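Local structure of putative DD-carboxypeptidase TP_0574 (Treponema pallidum, 1O75) at residues E7-Y17 and V152-P163; G26-A34 and D46-S54. The protein binds penicillin and shows zinc-stimulated carboxypeptidase activity on synthetic depsipeptides, and is possibly a D,D-carboxypeptidase that lowers peptidoglycan cross-linking. The protein carries 2 engineered substitutions. One frame throughout, in Å; residues are numbered along the deposited sequence.

In the fold
Contact 1 lies in a mixed sheet of the N-terminal part of the protein, which contact 2 reaches only through strand 53-56, into which 46-54 leads. Contact 1 pairs strand 8-16 with the end of strand 143-163, and contact 2, nested inside the long chain loop that contact 1 closes, joins two parts of the loop between helix 17-25 and strand 53-56. Their centres lie 18 Å apart, yet they touch: Val-152 N approaches Val-53 O at 2.8 Å, a probable hydrogen bond between neighbouring strands, and Tyr-17 CB rests 3.6 Å from Phe-50 O. The side chain of His-153, bonded to Glu-72 of a xenon pocket, is about 7 Å from a bound xenon.

Contact 1 (E7-Y17 and V152-P163); sequences ETSYGYATLSY and VHGMKFVPVAVP. Engineered in segment 7-17: Ser-9 (natural residue His).
Thr-8 to Ser-16 runs antiparallel to 154-163, with Ser-9/Val-162, Gly-11/Val-160, Ala-13/Val-158 and Leu-15/Met-155 as hydrogen-bonded pairs and a one-residue shift between the last two. Val-160 N to Gly-11 O, at 2.8 Å, is nearly straight (173°). At the shift Lys-156 turns a corner, and Thr-14 occupies the break: OG1, beside its own backbone N (chi1 -66°), donates to Lys-156 O at 2.9 Å, in the carbonyl plane on a lone pair. A hydroxyl suits this place because it binds a carbonyl that the shifted ladder leaves beside the O of Ala-13. The lysine's own ammonium reaches Ser-108.

On one face the Tyr-12 ring crosses Phe-157 at about a right angle, CD1 lying 3.8 Å from Phe-157 CB, while its CE1 meets Pro-159 CB. Proline fits there, since a non-hydrogen-bonded position needs no N-H toward this partner. Farther along, CE2 of Tyr-10 meets the small Ala-161 CB. The other face is largely aliphatic: Ala-13 CB touches Val-160 CG2 at 3.7 Å, and Leu-15 CD1 lies across Val-158. Its polar member, the engineered Ser-9, adds a weak bond from OG to Val-162 O.

Beyond the strand, Tyr-17 N donates to His-153 O. Gly-154 CA sits 3.9 Å from the Tyr-17 ring centroid, a CH-pi contact over the face; lacking a CB, glycine lets the backbone come this close to the ring and to Leu-15 O. Met-155, bent at chi3 (-86°), brings CE to CD1 of the same ring, and the phenol OH bonds His-280 N. Ser-16 OG caps Asp-19 N as N-cap of helix 17-25. The whole is an antiparallel ladder interrupted by a beta bulge, within the mixed sheet of the Tp47 N-terminal domain.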
loop_
_atom_site.group_PDB
_atom_site.type_symbol
_atom_site.label_atom_id
_atom_site.label_comp_id
_atom_site.label_asym_id
_atom_site.label_seq_id
_atom_site.Cartn_x
_atom_site.Cartn_y
_atom_site.Cartn_z
ATOM N N GLU B 7 -28.451 0.210 42.437
ATOM C CA GLU B 7 -27.959 1.365 41.634
ATOM C C GLU B 7 -27.901 1.028 40.143
ATOM O O GLU B 7 -28.865 0.523 39.560
ATOM C CB GLU B 7 -26.557 1.766 42.092
ATOM C CG GLU B 7 -26.423 2.042 43.570
ATOM C CD GLU B 7 -25.082 2.668 43.903
ATOM O OE1 GLU B 7 -24.035 2.052 43.584
ATOM O OE2 GLU B 7 -25.079 3.780 44.476
ATOM N N THR B 8 -26.749 1.322 39.544
ATOM C CA THR B 8 -26.496 1.067 38.130
ATOM C C THR B 8 -25.049 0.610 37.987
ATOM O O THR B 8 -24.144 1.255 38.522
ATOM C CB THR B 8 -26.683 2.354 37.287
ATOM O OG1 THR B 8 -28.060 2.751 37.310
ATOM C CG2 THR B 8 -26.241 2.121 35.842
ATOM N N SER B 9 -24.829 -0.501 37.285
ATOM C CA SER B 9 -23.468 -0.995 37.076
ATOM C C SER B 9 -22.970 -0.644 35.667
ATOM O O SER B 9 -23.747 -0.593 34.711
ATOM C CB SER B 9 -23.405 -2.504 37.302
ATOM O OG SER B 9 -24.437 -3.163 36.602
ATOM N N TYR B 10 -21.669 -0.408 35.556
ATOM C CA TYR B 10 -21.053 -0.024 34.299
ATOM C C TYR B 10 -19.983 -0.999 33.821
ATOM O O TYR B 10 -19.199 -1.504 34.619
ATOM C CB TYR B 10 -20.448 1.371 34.435
ATOM C CG TYR B 10 -21.466 2.438 34.789
ATOM C CD1 TYR B 10 -21.808 2.700 36.119
ATOM C CD2 TYR B 10 -22.090 3.185 33.792
ATOM C CE1 TYR B 10 -22.742 3.685 36.442
ATOM C CE2 TYR B 10 -23.021 4.167 34.098
ATOM C CZ TYR B 10 -23.342 4.414 35.421
ATOM O OH TYR B 10 -24.261 5.388 35.711
ATOM N N GLY B 11 -19.961 -1.255 32.515
ATOM C CA GLY B 11 -18.984 -2.164 31.953
ATOM C C GLY B 11 -19.190 -2.377 30.460
ATOM O O GLY B 11 -19.759 -1.523 29.762
ATOM N N TYR B 12 -18.719 -3.521 29.973
ATOM C CA TYR B 12 -18.839 -3.872 28.568
ATOM C C TYR B 12 -19.761 -5.051 28.386
ATOM O O TYR B 12 -19.827 -5.947 29.233
ATOM C CB TYR B 12 -17.463 -4.209 27.980
ATOM C CG TYR B 12 -16.579 -2.999 27.781
ATOM C CD1 TYR B 12 -16.902 -2.030 26.833
ATOM C CD2 TYR B 12 -15.425 -2.814 28.549
ATOM C CE1 TYR B 12 -16.100 -0.904 26.653
ATOM C CE2 TYR B 12 -14.617 -1.688 28.379
ATOM C CZ TYR B 12 -14.960 -0.737 27.428
ATOM O OH TYR B 12 -14.185 0.390 27.259
ATOM N N ALA B 13 -20.468 -5.052 27.265
ATOM C CA ALA B 13 -21.391 -6.124 26.940
ATOM C C ALA B 13 -21.264 -6.446 25.456
ATOM O O ALA B 13 -20.858 -5.602 24.659
ATOM C CB ALA B 13 -22.827 -5.713 27.270
ATOM N N THR B 14 -21.624 -7.664 25.096
ATOM C CA THR B 14 -21.537 -8.118 23.725
ATOM C C THR B 14 -22.899 -7.974 23.070
ATOM O O THR B 14 -23.861 -8.596 23.517
ATOM C CB THR B 14 -21.075 -9.589 23.679
ATOM O OG1 THR B 14 -19.735 -9.660 24.175
ATOM C CG2 THR B 14 -21.112 -10.142 22.264
ATOM N N LEU B 15 -22.978 -7.131 22.033
ATOM C CA LEU B 15 -24.241 -6.916 21.319
ATOM C C LEU B 15 -24.138 -7.273 19.842
ATOM O O LEU B 15 -23.133 -6.980 19.176
ATOM C CB LEU B 15 -24.679 -5.431 21.426
ATOM C CG LEU B 15 -25.313 -4.868 22.706
ATOM C CD1 LEU B 15 -24.346 -4.998 23.873
ATOM C CD2 LEU B 15 -25.675 -3.383 22.470
ATOM N N SER B 16 -25.178 -7.910 19.334
ATOM C CA SER B 16 -25.249 -8.241 17.929
ATOM C C SER B 16 -25.394 -6.910 17.172
ATOM O O SER B 16 -25.738 -5.892 17.760
ATOM C CB SER B 16 -26.483 -9.079 17.656
ATOM O OG SER B 16 -27.646 -8.288 17.825
ATOM N N TYR B 17 -25.139 -6.919 15.874
ATOM C CA TYR B 17 -25.295 -5.687 15.106
ATOM C C TYR B 17 -26.728 -5.145 15.258
ATOM O O TYR B 17 -26.917 -3.932 15.447
ATOM C CB TYR B 17 -24.983 -5.937 13.635
ATOM C CG TYR B 17 -23.503 -6.026 13.363
ATOM C CD1 TYR B 17 -22.668 -4.943 13.632
ATOM C CD2 TYR B 17 -22.950 -7.160 12.771
ATOM C CE1 TYR B 17 -21.325 -4.976 13.307
ATOM C CE2 TYR B 17 -21.594 -7.205 12.438
ATOM C CZ TYR B 17 -20.796 -6.107 12.706
ATOM O OH TYR B 17 -19.462 -6.135 12.359
ATOM N N VAL B 152 -19.666 -12.851 11.248
ATOM C CA VAL B 152 -19.493 -11.870 12.307
ATOM C C VAL B 152 -20.881 -11.458 12.832
ATOM O O VAL B 152 -21.722 -10.996 12.060
ATOM C CB VAL B 152 -18.739 -10.651 11.767
ATOM C CG1 VAL B 152 -18.352 -9.723 12.930
ATOM C CG2 VAL B 152 -17.492 -11.123 10.995
ATOM N N HIS B 153 -21.103 -11.605 14.136
ATOM C CA HIS B 153 -22.408 -11.324 14.744
ATOM C C HIS B 153 -22.611 -9.945 15.337
ATOM O O HIS B 153 -23.753 -9.483 15.465
ATOM C CB HIS B 153 -22.696 -12.312 15.874
ATOM C CG HIS B 153 -22.755 -13.739 15.436
ATOM N ND1 HIS B 153 -23.806 -14.526 15.109
ATOM C CD2 HIS B 153 -21.629 -14.524 15.309
ATOM C CE1 HIS B 153 -23.298 -15.766 14.795
ATOM N NE2 HIS B 153 -21.983 -15.739 14.925
ATOM N N GLY B 154 -21.507 -9.326 15.741
ATOM C CA GLY B 154 -21.574 -8.034 16.380
ATOM C C GLY B 154 -20.297 -7.681 17.115
ATOM O O GLY B 154 -19.215 -8.194 16.811
ATOM N N MET B 155 -20.434 -6.818 18.104
ATOM C CA MET B 155 -19.302 -6.307 18.851
ATOM C C MET B 155 -19.192 -6.875 20.255
ATOM O O MET B 155 -20.172 -6.931 20.999
ATOM C CB MET B 155 -19.392 -4.772 18.877
ATOM C CG MET B 155 -19.292 -4.149 17.468
ATOM S SD MET B 155 -20.163 -2.578 17.386
ATOM C CE MET B 155 -21.816 -3.206 16.997
ATOM N N LYS B 156 -17.988 -7.307 20.614
ATOM C CA LYS B 156 -17.777 -7.903 21.934
ATOM C C LYS B 156 -17.776 -6.893 23.063
ATOM O O LYS B 156 -18.251 -7.202 24.155
ATOM C CB LYS B 156 -16.455 -8.703 21.973
ATOM C CG LYS B 156 -16.462 -9.967 21.134
ATOM C CD LYS B 156 -15.220 -10.840 21.413
ATOM C CE LYS B 156 -13.942 -10.128 21.049
ATOM N NZ LYS B 156 -12.694 -10.901 21.413
ATOM N N PHE B 157 -17.259 -5.694 22.802
ATOM C CA PHE B 157 -17.151 -4.655 23.819
ATOM C C PHE B 157 -17.913 -3.335 23.574
ATOM O O PHE B 157 -17.379 -2.369 23.028
ATOM C CB PHE B 157 -15.664 -4.340 24.076
ATOM C CG PHE B 157 -14.809 -5.566 24.269
ATOM C CD1 PHE B 157 -14.968 -6.373 25.394
ATOM C CD2 PHE B 157 -13.884 -5.945 23.298
ATOM C CE1 PHE B 157 -14.208 -7.557 25.551
ATOM C CE2 PHE B 157 -13.118 -7.123 23.442
ATOM C CZ PHE B 157 -13.283 -7.926 24.569
ATOM N N VAL B 158 -19.162 -3.306 24.012
ATOM C CA VAL B 158 -19.991 -2.117 23.903
ATOM C C VAL B 158 -20.124 -1.541 25.319
ATOM O O VAL B 158 -20.571 -2.241 26.224
ATOM C CB VAL B 158 -21.408 -2.471 23.384
ATOM C CG1 VAL B 158 -22.283 -1.209 23.374
ATOM C CG2 VAL B 158 -21.321 -3.098 21.982
ATOM N N PRO B 159 -19.745 -0.267 25.533
ATOM C CA PRO B 159 -19.874 0.289 26.884
ATOM C C PRO B 159 -21.347 0.461 27.257
ATOM O O PRO B 159 -22.120 1.122 26.542
ATOM C CB PRO B 159 -19.121 1.611 26.793
ATOM C CG PRO B 159 -19.334 2.023 25.361
ATOM C CD PRO B 159 -19.178 0.723 24.602
ATOM N N VAL B 160 -21.747 -0.153 28.368
ATOM C CA VAL B 160 -23.137 -0.063 28.796
ATOM C C VAL B 160 -23.356 0.305 30.263
ATOM O O VAL B 160 -22.444 0.201 31.101
ATOM C CB VAL B 160 -23.903 -1.387 28.526
ATOM C CG1 VAL B 160 -24.030 -1.631 27.023
ATOM C CG2 VAL B 160 -23.187 -2.569 29.203
ATOM N N ALA B 161 -24.574 0.768 30.539
ATOM C CA ALA B 161 -25.029 1.116 31.891
ATOM C C ALA B 161 -26.165 0.126 32.082
ATOM O O ALA B 161 -27.098 0.092 31.276
ATOM C CB ALA B 161 -25.557 2.542 31.947
ATOM N N VAL B 162 -26.074 -0.693 33.127
ATOM C CA VAL B 162 -27.071 -1.722 33.388
ATOM C C VAL B 162 -27.780 -1.495 34.722
ATOM O O VAL B 162 -27.139 -1.450 35.772
ATOM C CB VAL B 162 -26.413 -3.135 33.418
ATOM C CG1 VAL B 162 -27.455 -4.209 33.716
ATOM C CG2 VAL B 162 -25.727 -3.417 32.090
ATOM N N PRO B 163 -29.113 -1.345 34.690
ATOM C CA PRO B 163 -29.868 -1.127 35.928
ATOM C C PRO B 163 -29.769 -2.387 36.779
ATOM O O PRO B 163 -29.750 -3.499 36.253
ATOM C CB PRO B 163 -31.296 -0.884 35.433
ATOM C CG PRO B 163 -31.108 -0.420 34.006
ATOM C CD PRO B 163 -30.009 -1.326 33.522
#

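Contact 2 (G26-A34 and D46-S54); sequences GQSRDVLLA and DAGMFDAVS
Two hydrogen bonds join Leu-32 and Ala-34 to Phe-50 and Asp-51. The amide of Phe-50 donates to Leu-32 O at 2.8 Å. Ala-34 N gives its hydrogen to Asp-51 OD2 at 2.7 Å, with an N-H...O angle of 175°; the acceptor is the syn lone pair, on the side of the other carboxylate oxygen. Asp-51 holds its carboxylate beside its own backbone N (chi1 -52°), which brings OD2 to the Ala-34 amide. An aspartate suits the place, its short chain setting an acceptor against a backbone N-H that no regular strand pairs.

The geometry is that of loop against loop. Val-31 N bonds Ser-28 OG, an ST motif opening a short helical turn, and the chain then straightens through Leu-33 beside the run that leads into strand 53-56. Arg-29 NH1 makes a salt bridge to Asp-30 OD1 on the same turn.

Apolar packing fills in around these bonds. Leu-32 and Phe-50 run alongside each other in the same direction, with Leu-32 CB 3.9 Å from Phe-50 CD1; Leu-32 O sits at the edge of that ring, in its plane. Met-49 crosses Leu-32 at about a right angle: bent at chi2 and chi3, its flexible thioether curls back until CE meets Leu-32 CD2 at 3.8 Å. Its CG reaches Ala-34 CB. Helix 17-25 adds Trp-21, whose ring meets Phe-50 with planes at about 35°, while Lys-279 binds the carbonyls of Met-49 and Asp-51.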
loop_
_atom_site.group_PDB
_atom_site.type_symbol
_atom_site.label_atom_id
_atom_site.label_comp_id
_atom_site.label_asym_id
_atom_site.label_seq_id
_atom_site.Cartn_x
_atom_site.Cartn_y
_atom_site.Cartn_z
ATOM N N GLY B 26 -33.590 4.200 16.270
ATOM C CA GLY B 26 -34.949 4.278 16.783
ATOM C C GLY B 26 -35.824 3.189 16.180
ATOM O O GLY B 26 -36.958 3.448 15.796
ATOM N N GLN B 27 -35.307 1.967 16.092
ATOM C CA GLN B 27 -36.060 0.850 15.523
ATOM C C GLN B 27 -36.071 -0.282 16.551
ATOM O O GLN B 27 -35.841 -0.045 17.738
ATOM C CB GLN B 27 -35.387 0.366 14.236
ATOM C CG GLN B 27 -35.369 1.374 13.089
ATOM C CD GLN B 27 -36.753 1.653 12.546
ATOM O OE1 GLN B 27 -37.664 0.823 12.681
ATOM N NE2 GLN B 27 -36.922 2.821 11.908
ATOM N N SER B 28 -36.384 -1.505 16.124
ATOM C CA SER B 28 -36.351 -2.629 17.071
ATOM C C SER B 28 -35.402 -3.675 16.498
ATOM O O SER B 28 -35.144 -3.699 15.296
ATOM C CB SER B 28 -37.722 -3.280 17.250
ATOM O OG SER B 28 -38.105 -3.961 16.073
ATOM N N ARG B 29 -34.891 -4.542 17.356
ATOM C CA ARG B 29 -33.986 -5.577 16.879
ATOM C C ARG B 29 -34.612 -6.387 15.746
ATOM O O ARG B 29 -33.998 -6.583 14.694
ATOM C CB ARG B 29 -33.588 -6.505 18.028
ATOM C CG ARG B 29 -32.674 -7.650 17.590
ATOM C CD ARG B 29 -32.087 -8.388 18.797
ATOM N NE ARG B 29 -33.133 -8.809 19.718
ATOM C CZ ARG B 29 -34.135 -9.607 19.372
ATOM N NH1 ARG B 29 -34.210 -10.064 18.132
ATOM N NH2 ARG B 29 -35.069 -9.937 20.256
ATOM N N ASP B 30 -35.856 -6.812 15.934
ATOM C CA ASP B 30 -36.518 -7.635 14.929
ATOM C C ASP B 30 -36.675 -6.990 13.583
ATOM O O ASP B 30 -36.588 -7.653 12.545
ATOM C CB ASP B 30 -37.865 -8.127 15.465
ATOM C CG ASP B 30 -37.686 -9.073 16.634
ATOM O OD1 ASP B 30 -36.808 -9.958 16.529
ATOM O OD2 ASP B 30 -38.393 -8.940 17.654
ATOM N N VAL B 31 -36.903 -5.684 13.585
ATOM C CA VAL B 31 -37.019 -4.957 12.331
ATOM C C VAL B 31 -35.653 -4.885 11.636
ATOM O O VAL B 31 -35.573 -4.787 10.412
ATOM C CB VAL B 31 -37.558 -3.535 12.602
ATOM C CG1 VAL B 31 -37.108 -2.576 11.524
ATOM C CG2 VAL B 31 -39.083 -3.606 12.704
ATOM N N LEU B 32 -34.579 -4.943 12.412
ATOM C CA LEU B 32 -33.242 -4.874 11.822
ATOM C C LEU B 32 -32.691 -6.257 11.408
ATOM O O LEU B 32 -31.571 -6.371 10.889
ATOM C CB LEU B 32 -32.289 -4.181 12.793
ATOM C CG LEU B 32 -32.600 -2.708 13.097
ATOM C CD1 LEU B 32 -31.466 -2.116 13.922
ATOM C CD2 LEU B 32 -32.788 -1.942 11.789
ATOM N N LEU B 33 -33.488 -7.297 11.618
ATOM C CA LEU B 33 -33.088 -8.657 11.248
ATOM C C LEU B 33 -33.995 -9.127 10.115
ATOM O O LEU B 33 -35.213 -9.031 10.215
ATOM C CB LEU B 33 -33.221 -9.596 12.458
ATOM C CG LEU B 33 -32.247 -9.363 13.617
ATOM C CD1 LEU B 33 -32.590 -10.283 14.745
ATOM C CD2 LEU B 33 -30.805 -9.628 13.167
ATOM N N ALA B 34 -33.425 -9.618 9.024
ATOM C CA ALA B 34 -34.262 -10.072 7.913
ATOM C C ALA B 34 -34.187 -11.590 7.742
ATOM O O ALA B 34 -34.328 -12.344 8.721
ATOM C CB ALA B 34 -33.848 -9.369 6.628
ATOM N N ASP B 46 -23.211 -8.667 0.959
ATOM C CA ASP B 46 -24.098 -8.780 2.124
ATOM C C ASP B 46 -25.053 -7.606 1.899
ATOM O O ASP B 46 -24.834 -6.514 2.408
ATOM C CB ASP B 46 -23.321 -8.569 3.430
ATOM C CG ASP B 46 -24.230 -8.536 4.653
ATOM O OD1 ASP B 46 -25.475 -8.502 4.493
ATOM O OD2 ASP B 46 -23.697 -8.544 5.785
ATOM N N ALA B 47 -26.112 -7.845 1.138
ATOM C CA ALA B 47 -27.052 -6.791 0.787
ATOM C C ALA B 47 -28.306 -6.676 1.639
ATOM O O ALA B 47 -29.228 -5.954 1.276
ATOM C CB ALA B 47 -27.440 -6.951 -0.687
ATOM N N GLY B 48 -28.345 -7.362 2.770
ATOM C CA GLY B 48 -29.528 -7.307 3.608
ATOM C C GLY B 48 -29.509 -6.264 4.702
ATOM O O GLY B 48 -28.977 -5.160 4.540
ATOM N N MET B 49 -30.124 -6.628 5.816
ATOM C CA MET B 49 -30.204 -5.769 6.978
ATOM C C MET B 49 -29.044 -6.036 7.939
ATOM O O MET B 49 -27.891 -6.006 7.510
ATOM C CB MET B 49 -31.568 -5.954 7.653
ATOM C CG MET B 49 -32.744 -5.396 6.792
ATOM S SD MET B 49 -32.619 -3.568 6.523
ATOM C CE MET B 49 -33.020 -2.979 8.173
ATOM N N PHE B 50 -29.320 -6.294 9.216
ATOM C CA PHE B 50 -28.236 -6.486 10.173
ATOM C C PHE B 50 -27.956 -7.886 10.719
ATOM O O PHE B 50 -27.262 -8.030 11.734
ATOM C CB PHE B 50 -28.394 -5.494 11.334
ATOM C CG PHE B 50 -28.226 -4.055 10.898
ATOM C CD1 PHE B 50 -29.314 -3.325 10.416
ATOM C CD2 PHE B 50 -26.954 -3.469 10.885
ATOM C CE1 PHE B 50 -29.132 -2.018 9.919
ATOM C CE2 PHE B 50 -26.756 -2.169 10.392
ATOM C CZ PHE B 50 -27.843 -1.446 9.911
ATOM N N ASP B 51 -28.471 -8.900 10.040
ATOM C CA ASP B 51 -28.250 -10.296 10.431
ATOM C C ASP B 51 -26.766 -10.611 10.314
ATOM O O ASP B 51 -26.052 -9.950 9.567
ATOM C CB ASP B 51 -29.013 -11.223 9.501
ATOM C CG ASP B 51 -30.462 -10.844 9.382
ATOM O OD1 ASP B 51 -31.306 -11.550 9.977
ATOM O OD2 ASP B 51 -30.749 -9.828 8.702
ATOM N N ALA B 52 -26.312 -11.639 11.028
ATOM C CA ALA B 52 -24.899 -12.022 11.010
ATOM C C ALA B 52 -24.223 -12.158 9.637
ATOM O O ALA B 52 -24.658 -12.935 8.765
ATOM C CB ALA B 52 -24.709 -13.299 11.802
ATOM N N VAL B 53 -23.135 -11.392 9.480
ATOM C CA VAL B 53 -22.298 -11.367 8.272
ATOM C C VAL B 53 -21.572 -12.718 8.033
ATOM O O VAL B 53 -20.461 -12.885 8.532
ATOM C CB VAL B 53 -21.215 -10.239 8.407
ATOM C CG1 VAL B 53 -20.221 -10.281 7.243
ATOM C CG2 VAL B 53 -21.886 -8.873 8.465
ATOM N N SER B 54 -22.185 -13.652 7.286
ATOM C CA SER B 54 -21.592 -14.975 6.989
ATOM C C SER B 54 -21.099 -15.131 5.542
ATOM O O SER B 54 -21.810 -15.674 4.687
ATOM C CB SER B 54 -22.587 -16.095 7.250
ATOM O OG SER B 54 -22.002 -17.346 6.889
#